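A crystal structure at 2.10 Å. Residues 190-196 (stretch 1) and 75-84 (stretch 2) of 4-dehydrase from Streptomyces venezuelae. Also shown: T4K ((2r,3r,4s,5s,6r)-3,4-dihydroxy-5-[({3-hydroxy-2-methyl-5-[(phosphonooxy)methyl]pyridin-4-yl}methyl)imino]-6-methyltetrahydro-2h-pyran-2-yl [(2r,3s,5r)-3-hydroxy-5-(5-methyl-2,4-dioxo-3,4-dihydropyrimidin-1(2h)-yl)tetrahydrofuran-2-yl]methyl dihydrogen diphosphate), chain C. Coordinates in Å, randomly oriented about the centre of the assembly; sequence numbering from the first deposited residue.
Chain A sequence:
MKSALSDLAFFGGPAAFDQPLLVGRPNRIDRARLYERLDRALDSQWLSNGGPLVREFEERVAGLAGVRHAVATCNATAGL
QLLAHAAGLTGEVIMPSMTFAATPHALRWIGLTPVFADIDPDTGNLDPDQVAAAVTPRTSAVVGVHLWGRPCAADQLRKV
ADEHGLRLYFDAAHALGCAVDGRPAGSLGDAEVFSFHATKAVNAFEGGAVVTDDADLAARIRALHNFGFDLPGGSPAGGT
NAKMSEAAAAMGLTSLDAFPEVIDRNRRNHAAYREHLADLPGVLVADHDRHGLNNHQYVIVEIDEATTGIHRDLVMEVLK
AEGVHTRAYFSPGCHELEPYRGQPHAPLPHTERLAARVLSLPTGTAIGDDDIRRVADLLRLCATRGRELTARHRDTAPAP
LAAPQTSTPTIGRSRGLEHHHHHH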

# COMPACT_ATOMS: atom_id res chain seq x y z
N ASP A 190 -10.54 1.62 20.82
CA ASP A 190 -11.74 1.84 20.06
C ASP A 190 -11.57 1.00 18.78
O ASP A 190 -12.54 0.53 18.17
CB ASP A 190 -11.84 3.34 19.69
CG ASP A 190 -12.27 4.16 20.89
OD1 ASP A 190 -12.71 3.65 21.88
OD2 ASP A 190 -12.15 5.47 20.75
N ALA A 191 -10.27 0.86 18.39
CA ALA A 191 -9.79 0.12 17.23
C ALA A 191 -8.29 0.04 17.29
O ALA A 191 -7.64 0.96 17.80
CB ALA A 191 -10.19 0.79 15.91
N GLU A 192 -7.74 -1.06 16.74
CA GLU A 192 -6.30 -1.28 16.72
C GLU A 192 -5.78 -1.69 15.34
O GLU A 192 -6.53 -2.22 14.50
CB GLU A 192 -5.80 -2.18 17.87
CG GLU A 192 -6.47 -1.88 19.24
CD GLU A 192 -5.93 -2.77 20.32
OE1 GLU A 192 -4.82 -3.25 20.26
OE2 GLU A 192 -6.77 -3.02 21.30
N VAL A 193 -4.47 -1.42 15.12
CA VAL A 193 -3.83 -1.76 13.85
C VAL A 193 -2.73 -2.77 14.02
O VAL A 193 -1.83 -2.54 14.82
CB VAL A 193 -3.31 -0.54 13.07
CG1 VAL A 193 -2.97 -0.90 11.62
CG2 VAL A 193 -4.39 0.53 13.00
N PHE A 194 -2.80 -3.88 13.26
CA PHE A 194 -1.77 -4.91 13.32
C PHE A 194 -0.89 -4.77 12.09
O PHE A 194 -1.27 -4.16 11.12
CB PHE A 194 -2.34 -6.33 13.23
CG PHE A 194 -2.98 -6.77 14.51
CD1 PHE A 194 -4.28 -7.30 14.53
CD2 PHE A 194 -2.26 -6.66 15.70
CE1 PHE A 194 -4.86 -7.72 15.73
CE2 PHE A 194 -2.83 -7.06 16.91
CZ PHE A 194 -4.12 -7.60 16.91
N SER A 195 0.29 -5.35 12.14
CA SER A 195 1.22 -5.35 11.02
C SER A 195 1.62 -6.80 10.70
O SER A 195 1.81 -7.60 11.64
CB SER A 195 2.47 -4.56 11.34
OG SER A 195 3.38 -4.62 10.23
N PHE A 196 1.75 -7.12 9.38
CA PHE A 196 2.16 -8.42 8.80
C PHE A 196 3.37 -8.27 7.86
O PHE A 196 3.51 -8.93 6.82
CB PHE A 196 0.98 -9.18 8.14
CG PHE A 196 -0.16 -9.31 9.12
CD1 PHE A 196 -0.08 -10.24 10.16
CD2 PHE A 196 -1.26 -8.46 9.02
CE1 PHE A 196 -1.11 -10.32 11.10
CE2 PHE A 196 -2.31 -8.53 9.94
CZ PHE A 196 -2.22 -9.48 10.97
N1L T4K C . 4.06 0.79 13.98
C2L T4K C . 5.06 0.19 14.56
C2A T4K C . 5.23 0.29 16.07
C3L T4K C . 5.98 -0.55 13.81
O3L T4K C . 7.04 -1.18 14.44
C4L T4K C . 5.80 -0.64 12.37
C4A T4K C . 6.72 -1.37 11.54
C5L T4K C . 4.72 0.05 11.81
C6L T4K C . 3.86 0.75 12.66
C5B T4K C . 4.45 0.02 10.30
OP4 T4K C . 3.86 -1.25 9.95
PL T4K C . 4.11 -1.60 8.37
OP1 T4K C . 5.67 -1.89 8.04
OP2 T4K C . 3.25 -2.88 8.02
OP3 T4K C . 3.65 -0.38 7.49
C1G T4K C . 11.29 -2.98 10.17
C2G T4K C . 10.01 -3.19 9.32
O2G T4K C . 10.24 -2.68 7.99
C3G T4K C . 8.78 -2.46 9.94
O3G T4K C . 7.61 -2.92 9.27
C4G T4K C . 8.71 -2.76 11.47
N4A T4K C . 7.74 -2.00 12.14
C5G T4K C . 10.10 -2.43 12.09
C6G T4K C . 10.04 -2.54 13.64
O5G T4K C . 11.10 -3.31 11.56
P2 T4K C . 13.22 -1.67 9.41
O3P T4K C . 13.59 -0.21 8.82
O4P T4K C . 14.23 -2.04 10.62
OPP T4K C . 13.23 -2.81 8.19
P T4K C . 14.72 -3.33 7.67
O1P T4K C . 14.72 -3.28 6.08
O2P T4K C . 15.93 -2.42 8.19
O5 T4K C . 14.91 -4.85 8.11
C5 T4K C . 15.11 -4.88 9.51
C4 T4K C . 15.79 -6.22 9.82
O4 T4K C . 15.03 -7.30 9.23
C3 T4K C . 17.22 -6.28 9.17
O3 T4K C . 18.15 -6.93 10.05
C2 T4K C . 16.99 -7.12 7.91
C1 T4K C . 15.85 -8.05 8.33
N11 T4K C . 15.03 -8.46 7.17
C61 T4K C . 14.12 -7.57 6.62
C51 T4K C . 13.34 -7.94 5.57
C5A T4K C . 12.33 -6.97 4.93
C21 T4K C . 15.13 -9.72 6.68
O21 T4K C . 15.94 -10.50 7.17
N31 T4K C . 14.36 -10.12 5.64
C41 T4K C . 13.47 -9.27 5.06
O41 T4K C . 12.78 -9.64 4.12
O1G T4K C . 11.74 -1.63 10.03
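Stretch 2 (75-84) NATAGLQLLA

Stretch 2 lies on stretch 1 as a helix, residues 76-84, running nearly antiparallel to the strand: the N-to-C directions differ by 163° and the axes approach to 7.7 Å. The CA register confirms the direction, pairing Ser-195 with Ala-76 (4.8 Å between CA atoms), Val-193 with Gly-79 (6.2 Å) and Ala-191 with Leu-83 (7.9 Å), so the helix start lies closest and the spacing widens along it.

Val-193 covers the most surface, 93 Å². Its CA-to-CB bond points toward the helix; chi1 is t. CG1 lies 3.5 Å from Ala-76 O and 4.0 Å from Gly-79 CA, while CG2 is 3.7 Å from Leu-80 CD2 and 4.1 Å from Leu-83 CD2. An ideal CB on Gly-79 would fall 2.8 Å from Val-193 CG1, a clash, so the close fit depends on the bare glycine.

Ala-76 (59 Å²) packs its CB 3.3 Å from Phe-194 O and 3.6 Å from Ser-195 CB. Leu-83 (51 Å²) also places CD1 3.9 Å from Ala-191 CB.

No hydrogen bond crosses directly, but T4K links the stretches: its OP2 accepts from both Ala-76 N and Ser-195 OG, each at 2.8 Å. Asn-75 caps the helix, its OD1 accepting from Ala-78 N at 2.9 Å.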

# COMPACT_ATOMS: atom_id res chain seq x y z
N ASN A 75 -0.40 -2.63 4.19
CA ASN A 75 0.62 -2.51 5.24
C ASN A 75 0.01 -1.83 6.46
O ASN A 75 -1.06 -1.25 6.36
CB ASN A 75 1.93 -1.93 4.77
CG ASN A 75 1.68 -0.57 4.19
OD1 ASN A 75 1.05 0.28 4.82
ND2 ASN A 75 2.14 -0.39 2.97
N ALA A 76 0.60 -1.91 7.64
CA ALA A 76 -0.03 -1.29 8.80
C ALA A 76 -0.07 0.22 8.77
O ALA A 76 -0.95 0.88 9.32
CB ALA A 76 0.73 -1.71 10.07
N THR A 77 0.94 0.79 8.14
CA THR A 77 0.96 2.23 8.10
C THR A 77 -0.34 2.70 7.43
O THR A 77 -1.02 3.60 7.94
CB THR A 77 2.25 2.72 7.40
OG1 THR A 77 3.35 2.23 8.13
CG2 THR A 77 2.35 4.25 7.40
N ALA A 78 -0.69 2.11 6.27
CA ALA A 78 -1.91 2.50 5.60
C ALA A 78 -3.10 2.24 6.53
O ALA A 78 -4.07 2.99 6.54
CB ALA A 78 -2.06 1.79 4.27
N GLY A 79 -3.00 1.18 7.32
CA GLY A 79 -4.05 0.88 8.25
C GLY A 79 -4.25 2.05 9.21
O GLY A 79 -5.39 2.39 9.57
N LEU A 80 -3.15 2.69 9.66
CA LEU A 80 -3.35 3.80 10.58
C LEU A 80 -4.05 4.97 9.93
O LEU A 80 -4.89 5.62 10.54
CB LEU A 80 -2.13 4.31 11.38
CG LEU A 80 -1.40 3.29 12.23
CD1 LEU A 80 0.06 3.76 12.28
CD2 LEU A 80 -1.96 3.29 13.67
N GLN A 81 -3.68 5.24 8.68
CA GLN A 81 -4.28 6.32 7.89
C GLN A 81 -5.77 6.11 7.65
O GLN A 81 -6.59 7.05 7.76
CB GLN A 81 -3.51 6.49 6.57
CG GLN A 81 -2.10 7.05 6.87
CD GLN A 81 -1.08 6.77 5.79
OE1 GLN A 81 -1.35 5.99 4.89
NE2 GLN A 81 0.10 7.37 5.85
N LEU A 82 -6.16 4.88 7.33
CA LEU A 82 -7.60 4.65 7.13
C LEU A 82 -8.39 4.88 8.41
O LEU A 82 -9.48 5.42 8.39
CB LEU A 82 -8.03 3.25 6.63
CG LEU A 82 -7.27 2.69 5.44
CD1 LEU A 82 -7.39 1.17 5.45
CD2 LEU A 82 -7.92 3.17 4.14
N LEU A 83 -7.84 4.41 9.51
CA LEU A 83 -8.51 4.55 10.79
C LEU A 83 -8.76 6.00 11.10
O LEU A 83 -9.88 6.41 11.39
CB LEU A 83 -7.63 3.86 11.85
CG LEU A 83 -8.22 3.97 13.24
CD1 LEU A 83 -9.69 3.57 13.23
CD2 LEU A 83 -7.44 3.06 14.15
N ALA A 84 -7.68 6.77 11.01
CA ALA A 84 -7.77 8.18 11.24
C ALA A 84 -8.85 8.78 10.38
O ALA A 84 -9.79 9.34 10.94
CB ALA A 84 -6.46 8.92 11.00